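Local coordinates for periplasmic binding protein (Veillonella parvula, PDB 4OVK) that probably serves as the solute-binding component of an ABC transporter, capturing a solute outside the membrane and handing it to the membrane permease, at residues V181-N186 with G216-V221; E208-D213 with M227-D232; N80-F85 with A98-D103; N88-N93 with I106-Q111. All blocks are in the same frame, centred on the assembly; numbering follows the deposited sequence.

Interaction 1 of 4, residues V181-N186 with G216-V221; sequences VLYLQN and GSWTKV
One face of the Trp218 indole carries the amide of Gln185, while the rim of the same ring, at CH2, meets Tyr183 CD1 at 3.8 Å. Here the end of strand 180-184, in the parallel sheet of one lobe of this binding-protein fold, and the first loop residue after it meet strand 218-220, which pairs antiparallel with strand 190-192. The amide and indole planes lie only 8° apart, so this is a true stack, with Gln185 OE1 3.6 Å from Trp218 CG. Glutamine suits the place because its extended chain, with CG anti to the backbone N (chi1 -160°), carries the flat amide across the bicyclic surface. Tyr183 meets the indole obliquely, and its hydroxyl is hydrogen-bonded to Asp279. Phe239 makes an edge-to-face contact with Trp218, so the large indole joins three flat groups. Replacing Trp218 with an alanine would probably leave the Gln185 amide without its platform and open a gap beside the Tyr183 ring. The aliphatic part of Gln185 shares the stacked face: its CB approaches Trp218 CE3 to 3.6 Å, and its CG makes a CH-pi contact 3.9 Å from the centroid of the six-membered ring.

Interaction 2 of 4, residues E208-D213 with M227-D232; sequences ENAAKD and MTWDPD
Ala210 and Ala211 meet the indole of Trp229 through backbone atoms as well as methyl groups. The closest approach is polar atom to ring: Ala210 O sits above the centre of the indole face, 3.2 Å from Trp229 CD2. It lies over the ring and not along the N-H, so its 3.5 Å separation from Trp229 NE1 is no hydrogen bond. On the same face, Ala211 CA makes a CH-pi contact 4.0 Å from the centroid of the six-membered ring and 18° off its normal.

The remaining touches are apolar. Ala211 CB reaches Trp229 CH2 at 3.7 Å, and Ala210 CB packs 4.0 Å from Trp229 CE3. Ala210 CB also meets Pro231 CB at 4.3 Å. Alanine suits both positions, since a lone methyl lets the turn's backbone come down onto the ring. Trp229 keeps CG beside its backbone N, anti to the carbonyl carbon, and this aims the indole from the helix end at the turn.

Hydrogen bonds and charge act within 208-213. Lys212 N donates to Asn209 O at 3.1 Å, closing a type I beta turn, and Lys212 NZ forms a salt bridge with Glu208 OE2 at 3.3 Å, weak as a hydrogen bond.

Leu182 of the neighbouring strand 180-184 also packs on Trp229 and Pro231. With strand 208-209 leading through helix 223-229 to strand 233-236 of the same parallel sheet, the contact belongs to a beta-alpha-beta crossover of the Rossmann-like kind.

Interaction 3 of 4, residues N80-F85 with A98-D103; sequences NVNSSF and AKLKPD
Leu100, which buries most surface here, spreads its two methyls over the side chain of Asn82. Leu100 CD1 lies 3.9 Å from Asn82 CG and reaches both of its amide tips only slightly farther off, while Leu100 CD2 touches Asn82 CB at 4.0 Å. The leucine comes from the last turn of helix 94-100, which ends as Lys101 takes a positive phi.

With CG anti to the backbone N (chi1 -179°), the Asn82 amide lies against Leu100 CD1 while its OD1 turns back to the loop backbone. Asn82 OD1 accepts from Ser84 N at 2.9 Å, with the donor 54° above the carbonyl plane; this is an Asx turn, a role for which asparagine is well made. A second, weak bond from Phe85 N reaches the same Asn82 OD1 at 3.2 Å. Asn82 ND2 makes a weak hydrogen bond to Glu96 of the helix.

Phe85 adds a smaller share, its CB 4.3 Å from Leu100 CD1. Its ring goes on to pack on Val97 of the helix and Ala35 of strand 34-36, tying the loop to the sheet.

The leucine meets the loop by van der Waals contact and is held by shape and not by direction, while the directional bonds of Asn82 set the loop and reach Glu96.

Interaction 4 of 4, residues N88-N93 with I106-Q111; sequences NNFNVN and IIWDYQ
Phe90 reaches from its loop into a corner formed by Trp108, Tyr110 and Gln111. Its CB starts beside the amide of Gln111, 3.8 Å from NE2. Phe90 CG, next along, faces both Tyr110 OH and Trp108 NE1, which lie on the same side of the ring. The ring's two sides then diverge: Phe90 CD2 touches Tyr110 OH at 3.5 Å, whereas Phe90 CE1 and the tip atom CZ lie 3.7 and 4.0 Å from Trp108 NE1. With CG beside the backbone N (chi1 -59°), the ring turns its face to the indole edge in an edge-to-face (T-shaped) pair, planes 85° apart.

The backbone of Phe90 is held too, though weakly and by a bent bond: Gln111 NE2 donates to Phe90 O at 2.8 Å. Glutamine suits this bridge because its other amide atom, Gln111 OE1, takes the N-H of Trp108 on a lone pair at 2.9 Å and a nearly straight 168°. Thus the residue at the N-cap position of helix 112-120 also fixes the end of strand 104-108, in a type I turn from Trp108 to Gln111.

With an alanine in place of Phe90, the indole edge would probably lose the ring face it points at, leaving a gap beside Tyr110 OH. Trp108 NE1 is buried without a hydrogen-bond partner, so the pi face of Phe90 probably offers its N-H partial electrostatic compensation.

In the fold
Along the chain, interactions 3 and 4 come first, their segments alternating; interactions 1 and 2 follow, interleaved in the same way. Each pair belongs to the region of one parallel sheet, probably one lobe. Interactions 3 and 4, with centres 14 Å apart, share the loop before helix 94-100 and meet where Phe85 O accepts from Asn93 N; that helix leads to strand 104-108 of the first parallel sheet. Interactions 1 and 2, 11 Å apart, join through neighbouring strands 180-184 and 208-209 of the second. Both sheets have strand order 2-1-3-4. Interactions 2 and 3 lie 46 Å apart, on opposite sides of the chain's centre, consistent with a two-lobed binding protein, each lobe built on its own parallel sheet.

Interaction 1 of 4, residues V181-N186 with G216-V221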
# COMPACT_ATOMS: atom_id res chain seq x y z
N VAL A 181 14.63 2.26 14.49
CA VAL A 181 13.20 2.05 14.22
C VAL A 181 12.93 0.57 13.98
O VAL A 181 13.64 -0.08 13.19
CB VAL A 181 12.72 2.84 12.98
CG1 VAL A 181 11.22 2.69 12.80
CG2 VAL A 181 13.12 4.31 13.06
N LEU A 182 11.90 0.06 14.67
CA LEU A 182 11.42 -1.31 14.52
C LEU A 182 10.03 -1.27 13.88
O LEU A 182 9.15 -0.54 14.36
CB LEU A 182 11.31 -1.98 15.89
CG LEU A 182 10.87 -3.45 15.85
CD1 LEU A 182 11.95 -4.31 15.20
CD2 LEU A 182 10.56 -3.94 17.26
N TYR A 183 9.84 -2.03 12.81
CA TYR A 183 8.53 -2.16 12.20
C TYR A 183 7.96 -3.52 12.63
O TYR A 183 8.40 -4.56 12.16
CB TYR A 183 8.63 -2.03 10.67
CG TYR A 183 7.41 -1.42 9.98
CD1 TYR A 183 6.18 -2.04 10.01
CD2 TYR A 183 7.51 -0.22 9.28
CE1 TYR A 183 5.07 -1.49 9.37
CE2 TYR A 183 6.42 0.35 8.65
CZ TYR A 183 5.20 -0.29 8.68
OH TYR A 183 4.12 0.26 8.03
N LEU A 184 7.05 -3.47 13.60
CA LEU A 184 6.47 -4.67 14.20
C LEU A 184 5.17 -5.03 13.48
O LEU A 184 4.26 -4.21 13.38
CB LEU A 184 6.22 -4.41 15.71
CG LEU A 184 5.62 -5.54 16.56
CD1 LEU A 184 6.52 -6.77 16.63
CD2 LEU A 184 5.32 -5.03 17.97
N GLN A 185 5.10 -6.26 12.95
CA GLN A 185 3.92 -6.67 12.19
C GLN A 185 2.70 -6.98 13.06
O GLN A 185 1.57 -6.63 12.70
CB GLN A 185 4.19 -7.91 11.33
CG GLN A 185 3.16 -8.05 10.20
CD GLN A 185 3.35 -9.29 9.33
OE1 GLN A 185 2.94 -9.31 8.17
NE2 GLN A 185 3.95 -10.32 9.89
N ASN A 186 2.93 -7.67 14.18
CA ASN A 186 1.83 -8.30 14.91
C ASN A 186 2.15 -8.55 16.38
O ASN A 186 3.15 -8.04 16.89
CB ASN A 186 1.42 -9.59 14.19
CG ASN A 186 2.55 -10.58 14.04
OD1 ASN A 186 3.44 -10.66 14.87
ND2 ASN A 186 2.48 -11.39 12.98
N GLY A 216 14.83 -11.61 5.35
CA GLY A 216 13.42 -11.87 4.99
C GLY A 216 12.59 -10.60 4.93
O GLY A 216 13.09 -9.52 5.27
N SER A 217 11.33 -10.72 4.50
CA SER A 217 10.44 -9.55 4.46
C SER A 217 9.75 -9.35 5.82
O SER A 217 9.86 -8.27 6.41
CB SER A 217 9.44 -9.64 3.30
OG SER A 217 8.57 -10.75 3.43
N TRP A 218 9.06 -10.39 6.29
CA TRP A 218 8.49 -10.42 7.64
C TRP A 218 9.04 -11.66 8.36
O TRP A 218 8.86 -12.79 7.90
CB TRP A 218 6.96 -10.49 7.58
CG TRP A 218 6.30 -9.25 6.98
CD1 TRP A 218 5.68 -9.16 5.76
CD2 TRP A 218 6.20 -7.95 7.57
NE1 TRP A 218 5.21 -7.89 5.56
CE2 TRP A 218 5.51 -7.12 6.65
CE3 TRP A 218 6.63 -7.40 8.78
CZ2 TRP A 218 5.24 -5.78 6.90
CZ3 TRP A 218 6.36 -6.06 9.04
CH2 TRP A 218 5.67 -5.26 8.10
N THR A 219 9.69 -11.45 9.50
CA THR A 219 10.45 -12.51 10.15
C THR A 219 10.25 -12.53 11.66
O THR A 219 10.32 -11.49 12.32
CB THR A 219 11.95 -12.34 9.84
OG1 THR A 219 12.14 -12.39 8.42
CG2 THR A 219 12.79 -13.42 10.53
N LYS A 220 10.01 -13.72 12.22
CA LYS A 220 9.82 -13.86 13.65
C LYS A 220 11.18 -13.81 14.37
O LYS A 220 12.14 -14.44 13.93
CB LYS A 220 9.08 -15.17 13.98
CG LYS A 220 8.82 -15.35 15.47
CD LYS A 220 7.71 -16.36 15.78
CE LYS A 220 7.42 -16.37 17.27
NZ LYS A 220 6.35 -17.34 17.64
N VAL A 221 11.24 -13.05 15.45
CA VAL A 221 12.44 -12.91 16.27
C VAL A 221 12.09 -13.13 17.75
O VAL A 221 10.92 -13.33 18.08
CB VAL A 221 13.12 -11.53 16.07
CG1 VAL A 221 13.41 -11.29 14.59
CG2 VAL A 221 12.27 -10.39 16.65

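Interaction 2 of 4, residues E208-D213 with M227-D232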
# COMPACT_ATOMS: atom_id res chain seq x y z
N GLU A 208 17.57 4.28 11.44
CA GLU A 208 18.37 3.07 11.42
C GLU A 208 17.40 1.92 11.65
O GLU A 208 16.55 1.99 12.52
CB GLU A 208 19.45 3.08 12.50
CG GLU A 208 20.19 1.75 12.64
CD GLU A 208 21.30 1.76 13.68
OE1 GLU A 208 21.59 2.84 14.27
OE2 GLU A 208 21.89 0.68 13.92
N ASN A 209 17.54 0.86 10.86
CA ASN A 209 16.74 -0.34 11.05
C ASN A 209 17.20 -1.17 12.24
O ASN A 209 18.29 -1.75 12.21
CB ASN A 209 16.78 -1.17 9.79
CG ASN A 209 15.92 -0.59 8.71
OD1 ASN A 209 14.70 -0.53 8.86
ND2 ASN A 209 16.54 -0.13 7.62
N ALA A 210 16.37 -1.25 13.27
CA ALA A 210 16.63 -2.13 14.42
C ALA A 210 16.89 -3.57 13.98
O ALA A 210 17.76 -4.23 14.54
CB ALA A 210 15.48 -2.08 15.41
N ALA A 211 16.13 -4.03 12.98
CA ALA A 211 16.23 -5.42 12.47
C ALA A 211 17.09 -5.55 11.21
O ALA A 211 16.90 -6.46 10.40
CB ALA A 211 14.83 -5.95 12.21
N LYS A 212 18.05 -4.64 11.06
CA LYS A 212 19.00 -4.58 9.95
C LYS A 212 19.66 -5.92 9.61
O LYS A 212 19.88 -6.24 8.44
CB LYS A 212 20.06 -3.53 10.32
CG LYS A 212 21.39 -3.58 9.60
CD LYS A 212 22.34 -2.56 10.21
CE LYS A 212 22.94 -3.08 11.51
NZ LYS A 212 23.13 -1.99 12.50
N ASP A 213 19.97 -6.71 10.64
CA ASP A 213 20.66 -7.99 10.44
C ASP A 213 19.72 -9.19 10.44
O ASP A 213 20.18 -10.32 10.47
CB ASP A 213 21.77 -8.14 11.48
CG ASP A 213 22.84 -7.05 11.36
OD1 ASP A 213 23.24 -6.72 10.22
OD2 ASP A 213 23.27 -6.52 12.40
N MSE A 227 14.88 -6.55 22.89
CA MSE A 227 15.39 -5.86 24.08
C MSE A 227 16.80 -5.37 23.82
O MSE A 227 17.15 -4.24 24.17
CB MSE A 227 15.31 -6.77 25.30
CG MSE A 227 13.86 -6.99 25.73
SE MSE A 227 13.74 -8.39 27.12
CE MSE A 227 14.52 -7.36 28.62
N THR A 228 17.61 -6.20 23.17
CA THR A 228 18.98 -5.84 22.82
C THR A 228 19.04 -4.65 21.84
O THR A 228 19.80 -3.70 22.06
CB THR A 228 19.73 -7.06 22.23
OG1 THR A 228 19.79 -8.09 23.23
CG2 THR A 228 21.14 -6.71 21.79
N TRP A 229 18.23 -4.71 20.78
CA TRP A 229 18.16 -3.61 19.80
C TRP A 229 17.76 -2.32 20.50
O TRP A 229 18.35 -1.27 20.26
CB TRP A 229 17.15 -3.91 18.68
CG TRP A 229 17.49 -5.11 17.83
CD1 TRP A 229 18.71 -5.67 17.63
CD2 TRP A 229 16.57 -5.88 17.04
NE1 TRP A 229 18.62 -6.75 16.79
CE2 TRP A 229 17.31 -6.90 16.40
CE3 TRP A 229 15.19 -5.81 16.82
CZ2 TRP A 229 16.72 -7.84 15.56
CZ3 TRP A 229 14.60 -6.75 15.97
CH2 TRP A 229 15.37 -7.75 15.36
N ASP A 230 16.74 -2.41 21.36
CA ASP A 230 16.23 -1.26 22.11
C ASP A 230 15.84 -0.09 21.18
O ASP A 230 16.43 1.00 21.24
CB ASP A 230 17.25 -0.81 23.18
CG ASP A 230 16.61 -0.02 24.31
OD1 ASP A 230 15.37 0.08 24.36
OD2 ASP A 230 17.35 0.50 25.17
N PRO A 231 14.86 -0.32 20.30
CA PRO A 231 14.50 0.71 19.34
C PRO A 231 13.96 1.98 20.00
O PRO A 231 13.35 1.92 21.09
CB PRO A 231 13.42 0.04 18.47
CG PRO A 231 12.85 -1.03 19.34
CD PRO A 231 13.99 -1.51 20.18
N ASP A 232 14.25 3.12 19.37
CA ASP A 232 13.75 4.44 19.77
C ASP A 232 12.30 4.69 19.32
O ASP A 232 11.55 5.43 19.97
CB ASP A 232 14.64 5.54 19.17
CG ASP A 232 16.10 5.42 19.60
OD1 ASP A 232 16.38 5.63 20.81
OD2 ASP A 232 16.96 5.11 18.74

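Interaction 3 of 4, residues N80-F85 with A98-D103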
# COMPACT_ATOMS: atom_id res chain seq x y z
N ASN A 80 -21.22 -4.29 -4.01
CA ASN A 80 -21.97 -5.28 -4.78
C ASN A 80 -21.18 -5.92 -5.90
O ASN A 80 -21.75 -6.63 -6.72
CB ASN A 80 -23.21 -4.63 -5.37
CG ASN A 80 -24.04 -3.96 -4.32
OD1 ASN A 80 -24.40 -4.57 -3.32
ND2 ASN A 80 -24.30 -2.68 -4.51
N VAL A 81 -19.88 -5.70 -5.93
CA VAL A 81 -19.03 -6.28 -6.98
C VAL A 81 -18.74 -7.75 -6.68
O VAL A 81 -18.65 -8.16 -5.51
CB VAL A 81 -17.68 -5.51 -7.07
CG1 VAL A 81 -16.80 -5.83 -5.87
CG2 VAL A 81 -16.92 -5.84 -8.33
N ASN A 82 -18.55 -8.53 -7.72
CA ASN A 82 -18.11 -9.91 -7.59
C ASN A 82 -16.74 -10.01 -6.95
O ASN A 82 -15.81 -9.32 -7.37
CB ASN A 82 -18.02 -10.53 -8.97
CG ASN A 82 -17.59 -11.99 -8.94
OD1 ASN A 82 -16.44 -12.32 -8.63
ND2 ASN A 82 -18.51 -12.86 -9.26
N SER A 83 -16.61 -10.84 -5.91
CA SER A 83 -15.29 -11.19 -5.36
C SER A 83 -15.05 -12.70 -5.26
O SER A 83 -14.24 -13.17 -4.46
CB SER A 83 -15.12 -10.56 -4.00
OG SER A 83 -16.09 -11.02 -3.09
N SER A 84 -15.78 -13.45 -6.08
CA SER A 84 -15.74 -14.91 -6.04
C SER A 84 -14.92 -15.54 -7.16
O SER A 84 -14.71 -16.75 -7.18
CB SER A 84 -17.16 -15.45 -6.07
OG SER A 84 -17.80 -15.14 -7.31
N PHE A 85 -14.46 -14.72 -8.10
CA PHE A 85 -13.89 -15.26 -9.35
C PHE A 85 -12.44 -15.75 -9.21
O PHE A 85 -11.92 -16.39 -10.12
CB PHE A 85 -14.01 -14.22 -10.46
CG PHE A 85 -12.91 -13.21 -10.47
CD1 PHE A 85 -12.97 -12.07 -9.66
CD2 PHE A 85 -11.81 -13.39 -11.29
CE1 PHE A 85 -11.94 -11.17 -9.69
CE2 PHE A 85 -10.79 -12.47 -11.33
CZ PHE A 85 -10.84 -11.37 -10.52
N ALA A 98 -15.90 -16.12 -17.21
CA ALA A 98 -16.58 -16.21 -18.49
C ALA A 98 -18.01 -15.67 -18.39
O ALA A 98 -18.49 -15.01 -19.31
CB ALA A 98 -16.57 -17.65 -18.99
N LYS A 99 -18.68 -15.96 -17.28
CA LYS A 99 -20.01 -15.41 -17.00
C LYS A 99 -19.95 -13.90 -16.78
O LYS A 99 -20.77 -13.16 -17.33
CB LYS A 99 -20.64 -16.08 -15.77
CG LYS A 99 -21.17 -17.49 -16.01
CD LYS A 99 -21.82 -18.09 -14.77
CE LYS A 99 -20.81 -18.44 -13.69
NZ LYS A 99 -21.27 -19.52 -12.78
N LEU A 100 -18.96 -13.45 -16.01
CA LEU A 100 -18.77 -12.02 -15.71
C LEU A 100 -18.48 -11.15 -16.95
O LEU A 100 -18.77 -9.96 -16.96
CB LEU A 100 -17.60 -11.81 -14.74
CG LEU A 100 -17.81 -11.68 -13.24
CD1 LEU A 100 -16.47 -11.40 -12.59
CD2 LEU A 100 -18.81 -10.57 -12.94
N LYS A 101 -17.86 -11.74 -17.96
CA LYS A 101 -17.53 -11.06 -19.20
C LYS A 101 -16.81 -9.74 -18.99
O LYS A 101 -17.28 -8.69 -19.44
CB LYS A 101 -18.79 -10.88 -20.07
CG LYS A 101 -19.38 -12.21 -20.48
CD LYS A 101 -20.31 -12.11 -21.69
CE LYS A 101 -20.67 -13.49 -22.20
NZ LYS A 101 -21.53 -14.22 -21.23
N PRO A 102 -15.68 -9.78 -18.26
CA PRO A 102 -14.89 -8.57 -18.24
C PRO A 102 -14.25 -8.33 -19.63
O PRO A 102 -14.03 -9.27 -20.39
CB PRO A 102 -13.82 -8.87 -17.19
CG PRO A 102 -13.65 -10.35 -17.25
CD PRO A 102 -14.97 -10.92 -17.67
N ASP A 103 -13.98 -7.07 -19.93
CA ASP A 103 -13.24 -6.68 -21.11
C ASP A 103 -11.75 -6.90 -20.94
O ASP A 103 -11.04 -6.98 -21.92
CB ASP A 103 -13.50 -5.22 -21.44
CG ASP A 103 -14.95 -4.94 -21.69
OD1 ASP A 103 -15.62 -5.75 -22.37
OD2 ASP A 103 -15.42 -3.90 -21.22

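Interaction 4 of 4, residues N88-N93 with I106-Q111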
# COMPACT_ATOMS: atom_id res chain seq x y z
N ASN A 88 -7.70 -17.34 -2.67
CA ASN A 88 -6.53 -16.77 -1.96
C ASN A 88 -5.18 -17.19 -2.51
O ASN A 88 -4.18 -16.53 -2.25
CB ASN A 88 -6.55 -17.13 -0.47
CG ASN A 88 -7.33 -16.13 0.34
OD1 ASN A 88 -7.84 -15.15 -0.20
ND2 ASN A 88 -7.41 -16.35 1.65
N ASN A 89 -5.14 -18.29 -3.25
CA ASN A 89 -3.92 -18.71 -3.90
C ASN A 89 -3.88 -18.19 -5.33
O ASN A 89 -3.06 -18.63 -6.14
CB ASN A 89 -3.79 -20.23 -3.80
CG ASN A 89 -3.80 -20.71 -2.36
OD1 ASN A 89 -4.40 -20.07 -1.47
ND2 ASN A 89 -3.14 -21.83 -2.11
N PHE A 90 -4.77 -17.25 -5.64
CA PHE A 90 -4.83 -16.56 -6.94
C PHE A 90 -5.25 -17.48 -8.10
O PHE A 90 -5.06 -17.14 -9.29
CB PHE A 90 -3.52 -15.80 -7.23
CG PHE A 90 -3.19 -14.76 -6.20
CD1 PHE A 90 -3.83 -13.53 -6.19
CD2 PHE A 90 -2.24 -15.01 -5.21
CE1 PHE A 90 -3.54 -12.57 -5.23
CE2 PHE A 90 -1.94 -14.06 -4.25
CZ PHE A 90 -2.59 -12.84 -4.26
N ASN A 91 -5.86 -18.61 -7.76
CA ASN A 91 -6.44 -19.50 -8.75
C ASN A 91 -7.74 -18.94 -9.27
O ASN A 91 -8.64 -18.63 -8.50
CB ASN A 91 -6.68 -20.88 -8.15
CG ASN A 91 -5.40 -21.56 -7.75
OD1 ASN A 91 -4.45 -21.64 -8.54
ND2 ASN A 91 -5.35 -22.05 -6.52
N VAL A 92 -7.85 -18.84 -10.59
CA VAL A 92 -9.00 -18.23 -11.22
C VAL A 92 -10.08 -19.27 -11.51
O VAL A 92 -9.79 -20.35 -12.02
CB VAL A 92 -8.59 -17.50 -12.51
CG1 VAL A 92 -9.81 -17.02 -13.28
CG2 VAL A 92 -7.68 -16.32 -12.17
N ASN A 93 -11.32 -18.94 -11.18
CA ASN A 93 -12.47 -19.74 -11.57
C ASN A 93 -12.88 -19.29 -12.98
O ASN A 93 -13.56 -18.27 -13.15
CB ASN A 93 -13.60 -19.56 -10.56
CG ASN A 93 -14.87 -20.31 -10.93
OD1 ASN A 93 -15.06 -20.72 -12.07
ND2 ASN A 93 -15.75 -20.45 -9.96
N ILE A 106 -6.76 -8.13 -14.95
CA ILE A 106 -5.40 -7.87 -14.50
C ILE A 106 -4.96 -9.11 -13.73
O ILE A 106 -5.65 -9.53 -12.79
CB ILE A 106 -5.33 -6.63 -13.57
CG1 ILE A 106 -6.10 -5.44 -14.17
CG2 ILE A 106 -3.88 -6.26 -13.29
CD1 ILE A 106 -5.62 -4.98 -15.53
N ILE A 107 -3.83 -9.68 -14.13
CA ILE A 107 -3.25 -10.87 -13.49
C ILE A 107 -1.78 -10.61 -13.16
O ILE A 107 -1.24 -9.57 -13.49
CB ILE A 107 -3.38 -12.13 -14.38
CG1 ILE A 107 -2.61 -11.97 -15.70
CG2 ILE A 107 -4.84 -12.45 -14.63
CD1 ILE A 107 -2.56 -13.24 -16.52
N TRP A 108 -1.15 -11.59 -12.53
CA TRP A 108 0.28 -11.54 -12.21
C TRP A 108 1.13 -12.10 -13.34
O TRP A 108 0.72 -13.02 -14.06
CB TRP A 108 0.57 -12.36 -10.97
CG TRP A 108 0.10 -11.79 -9.68
CD1 TRP A 108 -0.78 -12.35 -8.81
CD2 TRP A 108 0.51 -10.55 -9.09
NE1 TRP A 108 -0.95 -11.55 -7.72
CE2 TRP A 108 -0.18 -10.43 -7.86
CE3 TRP A 108 1.38 -9.52 -9.47
CZ2 TRP A 108 -0.01 -9.34 -7.01
CZ3 TRP A 108 1.53 -8.43 -8.63
CH2 TRP A 108 0.84 -8.35 -7.42
N ASP A 109 2.35 -11.58 -13.44
CA ASP A 109 3.35 -12.06 -14.42
C ASP A 109 3.64 -13.55 -14.31
O ASP A 109 3.92 -14.19 -15.33
CB ASP A 109 4.65 -11.25 -14.32
CG ASP A 109 5.27 -11.28 -12.94
OD1 ASP A 109 4.67 -11.82 -11.99
OD2 ASP A 109 6.39 -10.75 -12.81
N TYR A 110 3.54 -14.11 -13.11
CA TYR A 110 3.78 -15.53 -12.89
C TYR A 110 2.58 -16.44 -13.21
O TYR A 110 2.62 -17.62 -12.87
CB TYR A 110 4.29 -15.80 -11.45
CG TYR A 110 3.28 -15.55 -10.33
CD1 TYR A 110 2.35 -16.53 -9.97
CD2 TYR A 110 3.29 -14.36 -9.62
CE1 TYR A 110 1.45 -16.31 -8.95
CE2 TYR A 110 2.39 -14.14 -8.58
CZ TYR A 110 1.47 -15.12 -8.26
OH TYR A 110 0.57 -14.91 -7.25
N GLN A 111 1.56 -15.90 -13.89
CA GLN A 111 0.38 -16.68 -14.27
C GLN A 111 0.17 -16.77 -15.79
O GLN A 111 -0.93 -16.53 -16.28
CB GLN A 111 -0.88 -16.04 -13.64
CG GLN A 111 -0.88 -15.99 -12.12
CD GLN A 111 -2.14 -15.36 -11.56
OE1 GLN A 111 -2.34 -14.13 -11.62
NE2 GLN A 111 -2.99 -16.19 -10.99